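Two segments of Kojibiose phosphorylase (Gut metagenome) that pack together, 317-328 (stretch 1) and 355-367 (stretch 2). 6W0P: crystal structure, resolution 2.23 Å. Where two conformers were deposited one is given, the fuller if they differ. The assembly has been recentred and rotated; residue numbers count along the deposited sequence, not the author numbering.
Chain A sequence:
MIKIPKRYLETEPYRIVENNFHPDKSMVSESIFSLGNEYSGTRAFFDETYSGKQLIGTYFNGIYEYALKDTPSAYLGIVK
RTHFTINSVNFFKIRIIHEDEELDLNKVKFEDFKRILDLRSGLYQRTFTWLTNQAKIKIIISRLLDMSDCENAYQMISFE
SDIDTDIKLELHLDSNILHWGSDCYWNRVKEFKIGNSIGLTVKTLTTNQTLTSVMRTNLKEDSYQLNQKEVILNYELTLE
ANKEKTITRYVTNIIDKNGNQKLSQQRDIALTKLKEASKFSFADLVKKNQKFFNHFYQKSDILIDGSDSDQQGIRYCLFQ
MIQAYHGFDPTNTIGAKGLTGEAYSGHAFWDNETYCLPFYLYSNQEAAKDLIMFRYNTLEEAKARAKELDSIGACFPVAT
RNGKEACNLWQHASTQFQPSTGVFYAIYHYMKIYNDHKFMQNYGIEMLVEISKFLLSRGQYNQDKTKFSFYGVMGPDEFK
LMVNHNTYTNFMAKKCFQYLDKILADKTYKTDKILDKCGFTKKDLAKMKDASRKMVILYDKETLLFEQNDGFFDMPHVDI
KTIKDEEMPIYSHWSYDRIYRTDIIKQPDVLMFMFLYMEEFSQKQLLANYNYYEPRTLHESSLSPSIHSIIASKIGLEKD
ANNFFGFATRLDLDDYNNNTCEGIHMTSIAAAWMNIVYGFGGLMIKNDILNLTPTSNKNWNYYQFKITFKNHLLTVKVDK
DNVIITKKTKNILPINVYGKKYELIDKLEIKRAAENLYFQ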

# COMPACT_ATOMS: atom_id res chain seq x y z
N CYS A 317 24.61 -23.40 -15.39
CA CYS A 317 24.50 -21.92 -15.20
C CYS A 317 25.01 -21.18 -16.44
O CYS A 317 24.29 -20.30 -16.95
CB CYS A 317 25.27 -21.45 -13.96
SG CYS A 317 24.53 -22.00 -12.40
N LEU A 318 26.18 -21.53 -16.96
CA LEU A 318 26.71 -20.91 -18.20
C LEU A 318 25.70 -21.15 -19.36
O LEU A 318 25.45 -20.20 -20.14
CB LEU A 318 28.10 -21.44 -18.53
CG LEU A 318 29.16 -21.18 -17.45
CD1 LEU A 318 30.55 -21.51 -17.96
CD2 LEU A 318 29.11 -19.74 -16.96
N PHE A 319 25.15 -22.35 -19.44
CA PHE A 319 24.18 -22.71 -20.51
C PHE A 319 23.00 -21.74 -20.49
O PHE A 319 22.65 -21.21 -21.56
CB PHE A 319 23.77 -24.18 -20.38
CG PHE A 319 22.72 -24.58 -21.39
CD1 PHE A 319 23.08 -24.95 -22.67
CD2 PHE A 319 21.38 -24.54 -21.06
CE1 PHE A 319 22.12 -25.30 -23.60
CE2 PHE A 319 20.42 -24.91 -21.98
CZ PHE A 319 20.79 -25.28 -23.25
N GLN A 320 22.40 -21.53 -19.32
CA GLN A 320 21.22 -20.63 -19.15
C GLN A 320 21.59 -19.15 -19.40
O GLN A 320 20.71 -18.38 -19.85
CB GLN A 320 20.61 -20.81 -17.75
CG GLN A 320 19.93 -22.16 -17.56
CD GLN A 320 18.80 -22.39 -18.54
OE1 GLN A 320 18.33 -21.49 -19.24
NE2 GLN A 320 18.35 -23.64 -18.60
N MET A 321 22.81 -18.74 -19.08
CA MET A 321 23.27 -17.35 -19.32
C MET A 321 23.32 -17.13 -20.84
O MET A 321 22.91 -16.08 -21.27
CB MET A 321 24.65 -17.04 -18.72
CG MET A 321 24.68 -16.99 -17.19
SD MET A 321 23.70 -15.64 -16.53
CE MET A 321 24.85 -14.29 -16.77
N ILE A 322 23.82 -18.11 -21.58
CA ILE A 322 23.99 -18.03 -23.06
C ILE A 322 22.59 -18.06 -23.69
O ILE A 322 22.36 -17.37 -24.71
CB ILE A 322 24.94 -19.16 -23.56
CG1 ILE A 322 26.36 -19.00 -22.99
CG2 ILE A 322 24.96 -19.15 -25.08
CD1 ILE A 322 27.31 -20.24 -23.03
N GLN A 323 21.66 -18.82 -23.10
CA GLN A 323 20.25 -18.93 -23.56
C GLN A 323 19.50 -17.63 -23.30
O GLN A 323 18.69 -17.21 -24.17
CB GLN A 323 19.52 -20.09 -22.88
CG GLN A 323 19.89 -21.46 -23.45
CD GLN A 323 18.80 -22.49 -23.28
OE1 GLN A 323 18.48 -23.21 -24.21
NE2 GLN A 323 18.23 -22.56 -22.09
N ALA A 324 19.77 -16.98 -22.18
CA ALA A 324 19.07 -15.75 -21.76
C ALA A 324 19.39 -14.57 -22.70
O ALA A 324 18.48 -13.76 -22.93
CB ALA A 324 19.43 -15.42 -20.33
N TYR A 325 20.63 -14.44 -23.17
CA TYR A 325 21.07 -13.26 -23.96
C TYR A 325 22.32 -13.57 -24.79
O TYR A 325 23.27 -14.15 -24.25
CB TYR A 325 21.40 -12.11 -23.01
CG TYR A 325 21.07 -10.74 -23.55
CD1 TYR A 325 19.76 -10.33 -23.62
CD2 TYR A 325 22.05 -9.89 -24.02
CE1 TYR A 325 19.43 -9.09 -24.14
CE2 TYR A 325 21.73 -8.64 -24.55
CZ TYR A 325 20.41 -8.23 -24.60
OH TYR A 325 20.06 -6.99 -25.07
N HIS A 326 22.35 -13.18 -26.06
CA HIS A 326 23.59 -13.30 -26.86
C HIS A 326 23.76 -12.12 -27.82
O HIS A 326 24.59 -12.24 -28.73
CB HIS A 326 23.64 -14.66 -27.57
CG HIS A 326 22.61 -14.84 -28.64
ND1 HIS A 326 21.33 -15.26 -28.37
CD2 HIS A 326 22.68 -14.67 -29.98
CE1 HIS A 326 20.65 -15.34 -29.51
NE2 HIS A 326 21.45 -14.98 -30.52
N GLY A 327 23.04 -11.01 -27.62
CA GLY A 327 23.17 -9.81 -28.46
C GLY A 327 22.32 -9.91 -29.71
O GLY A 327 22.69 -9.31 -30.74
N PHE A 328 21.21 -10.65 -29.67
CA PHE A 328 20.32 -10.79 -30.84
C PHE A 328 19.62 -9.46 -31.13
O PHE A 328 19.37 -9.19 -32.31
CB PHE A 328 19.25 -11.86 -30.63
CG PHE A 328 18.39 -12.07 -31.85
CD1 PHE A 328 18.88 -12.76 -32.96
CD2 PHE A 328 17.10 -11.56 -31.90
CE1 PHE A 328 18.10 -12.94 -34.09
CE2 PHE A 328 16.32 -11.72 -33.04
CZ PHE A 328 16.82 -12.42 -34.13
N TYR A 355 24.94 -7.06 -11.64
CA TYR A 355 25.19 -8.50 -11.30
C TYR A 355 25.31 -9.36 -12.58
O TYR A 355 26.24 -10.18 -12.68
CB TYR A 355 24.02 -9.12 -10.53
CG TYR A 355 23.99 -9.02 -9.02
CD1 TYR A 355 23.64 -7.84 -8.38
CD2 TYR A 355 24.18 -10.15 -8.22
CE1 TYR A 355 23.55 -7.77 -6.99
CE2 TYR A 355 24.08 -10.10 -6.84
CZ TYR A 355 23.77 -8.90 -6.22
OH TYR A 355 23.69 -8.82 -4.86
N CYS A 356 24.35 -9.22 -13.50
CA CYS A 356 24.31 -10.03 -14.74
C CYS A 356 25.33 -9.53 -15.76
O CYS A 356 25.94 -10.36 -16.42
CB CYS A 356 22.92 -10.07 -15.36
SG CYS A 356 21.71 -10.79 -14.22
N LEU A 357 25.56 -8.22 -15.88
CA LEU A 357 26.35 -7.65 -17.00
C LEU A 357 27.74 -8.29 -17.06
O LEU A 357 28.21 -8.62 -18.14
CB LEU A 357 26.44 -6.13 -16.84
CG LEU A 357 27.16 -5.40 -17.97
CD1 LEU A 357 26.49 -5.67 -19.29
CD2 LEU A 357 27.21 -3.92 -17.68
N PRO A 358 28.49 -8.42 -15.94
CA PRO A 358 29.90 -8.79 -16.02
C PRO A 358 30.21 -10.08 -16.81
O PRO A 358 31.18 -10.13 -17.52
CB PRO A 358 30.27 -8.98 -14.55
CG PRO A 358 29.38 -8.00 -13.84
CD PRO A 358 28.06 -8.16 -14.56
N PHE A 359 29.36 -11.10 -16.69
CA PHE A 359 29.55 -12.33 -17.50
C PHE A 359 29.64 -11.92 -18.99
O PHE A 359 30.51 -12.44 -19.72
CB PHE A 359 28.43 -13.35 -17.25
CG PHE A 359 28.48 -14.50 -18.22
CD1 PHE A 359 29.34 -15.56 -18.01
CD2 PHE A 359 27.70 -14.50 -19.36
CE1 PHE A 359 29.42 -16.60 -18.93
CE2 PHE A 359 27.76 -15.55 -20.27
CZ PHE A 359 28.62 -16.59 -20.05
N TYR A 360 28.75 -11.04 -19.44
CA TYR A 360 28.66 -10.64 -20.88
C TYR A 360 29.86 -9.76 -21.26
O TYR A 360 30.34 -9.89 -22.38
CB TYR A 360 27.30 -10.03 -21.22
CG TYR A 360 26.17 -11.00 -20.95
CD1 TYR A 360 25.88 -12.04 -21.82
CD2 TYR A 360 25.38 -10.88 -19.81
CE1 TYR A 360 24.86 -12.94 -21.56
CE2 TYR A 360 24.37 -11.77 -19.53
CZ TYR A 360 24.10 -12.81 -20.41
OH TYR A 360 23.09 -13.70 -20.12
N LEU A 361 30.33 -8.90 -20.35
CA LEU A 361 31.48 -7.99 -20.58
C LEU A 361 32.72 -8.80 -20.94
O LEU A 361 33.50 -8.33 -21.75
CB LEU A 361 31.72 -7.14 -19.33
CG LEU A 361 30.77 -5.96 -19.15
CD1 LEU A 361 30.93 -5.35 -17.77
CD2 LEU A 361 30.95 -4.90 -20.24
N TYR A 362 32.88 -9.99 -20.36
CA TYR A 362 34.10 -10.83 -20.49
C TYR A 362 33.92 -11.95 -21.52
O TYR A 362 34.89 -12.68 -21.73
CB TYR A 362 34.49 -11.37 -19.11
CG TYR A 362 35.13 -10.34 -18.23
CD1 TYR A 362 36.44 -9.95 -18.42
CD2 TYR A 362 34.40 -9.73 -17.21
CE1 TYR A 362 37.02 -8.99 -17.61
CE2 TYR A 362 34.97 -8.77 -16.39
CZ TYR A 362 36.29 -8.39 -16.60
OH TYR A 362 36.86 -7.43 -15.82
N SER A 363 32.76 -12.06 -22.17
CA SER A 363 32.46 -13.12 -23.18
C SER A 363 31.95 -12.54 -24.49
O SER A 363 32.19 -13.18 -25.50
CB SER A 363 31.51 -14.16 -22.66
OG SER A 363 30.22 -13.63 -22.40
N ASN A 364 31.21 -11.44 -24.51
CA ASN A 364 30.43 -11.06 -25.73
C ASN A 364 30.12 -9.57 -25.69
O ASN A 364 29.10 -9.18 -25.10
CB ASN A 364 29.17 -11.92 -25.81
CG ASN A 364 28.34 -11.72 -27.06
OD1 ASN A 364 28.66 -10.85 -27.88
ND2 ASN A 364 27.27 -12.51 -27.19
N GLN A 365 30.95 -8.76 -26.35
CA GLN A 365 30.80 -7.29 -26.29
C GLN A 365 29.42 -6.85 -26.79
O GLN A 365 28.86 -5.88 -26.24
CB GLN A 365 31.85 -6.58 -27.15
CG GLN A 365 31.80 -5.08 -26.94
CD GLN A 365 32.83 -4.39 -27.78
OE1 GLN A 365 33.71 -5.03 -28.35
NE2 GLN A 365 32.71 -3.07 -27.87
N GLU A 366 28.92 -7.50 -27.83
CA GLU A 366 27.64 -7.14 -28.49
C GLU A 366 26.49 -7.41 -27.50
O GLU A 366 25.56 -6.60 -27.43
CB GLU A 366 27.55 -7.92 -29.81
CG GLU A 366 26.43 -7.46 -30.74
CD GLU A 366 26.50 -6.01 -31.23
OE1 GLU A 366 27.58 -5.35 -31.11
OE2 GLU A 366 25.45 -5.53 -31.75
N ALA A 367 26.57 -8.50 -26.74
CA ALA A 367 25.59 -8.79 -25.67
C ALA A 367 25.69 -7.71 -24.58
O ALA A 367 24.64 -7.14 -24.24
CB ALA A 367 25.80 -10.18 -25.14
O HOH W 1 26.16 -14.16 -24.87

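How do the two backbones meet as stretch 2 begins? The helix of residues 355-361 crosses helix 317-324 at right angles, with the axes 11.3 Å apart at their closest, so side chains fill the space between them. Where the helices cross, Met321 and Phe359 come nearest, their CA atoms 8.2 Å apart. Cys356, the first residue of stretch 2 to make contact, points toward stretch 1 but contributes little; its backbone O lies 4.1 Å from Met321 CE.

What does Phe359 find in the space between the helices? Its CA-to-CB bond points toward stretch 1, and its ring lies among three apolar side chains. Met321 CB sits over one ring face, 4.2 Å from the centroid of the Phe359 ring, a CH-pi contact, while the same side chain, m at all three chi angles, brings its CE to 3.7 Å from Phe359 CB. Leu318 starts out sideways, yet its end comes nearer, placing CD2 3.7 Å from Phe359 CE1. At the ring edge, Ile322 CG1 approaches Phe359 CZ more loosely, at 4.4 Å. These buried contacts rest on shape and the exclusion of water.

Why does Tyr360 reach for the end of the first helix? Its hydroxyl donates a hydrogen bond to a backbone carbonyl, with Tyr360 OH 2.6 Å from Met321 O. Met321 O has only a weak helical bond within stretch 1, from Tyr325 N at 3.4 Å, and the phenol supplies a much shorter one. The rest of the ring is apolar surface: Met321 CE packs 3.8 Å from Tyr360 CE2, and Tyr325 CB lies 3.8 Å from Tyr360 CZ.

How does Asn364 serve both its own helix and the other stretch? At the N-cap position, Asn364 OD1 accepts a weak capping bond from Ala367 N at 3.3 Å. The amide nitrogen is left free to donate: Asn364 ND2 makes a weak hydrogen bond to His326 O, 3.1 Å away, and also donates to a water that in turn donates to Tyr325 O.

What lets the stretches come so close at Ala367? Gly327 and Ala367 have CA atoms just 3.8 Å apart, and Gly327 has no side chain; an ideal CB there would lie only 3.1 Å from Ala367 N and 3.2 Å from Glu366 C. Its positive phi also favours glycine. Alongside, the Tyr325 ring packs against the small methyl group, with Tyr325 CD2 3.9 Å from Ala367 CB, while its edge faces Ala367 O.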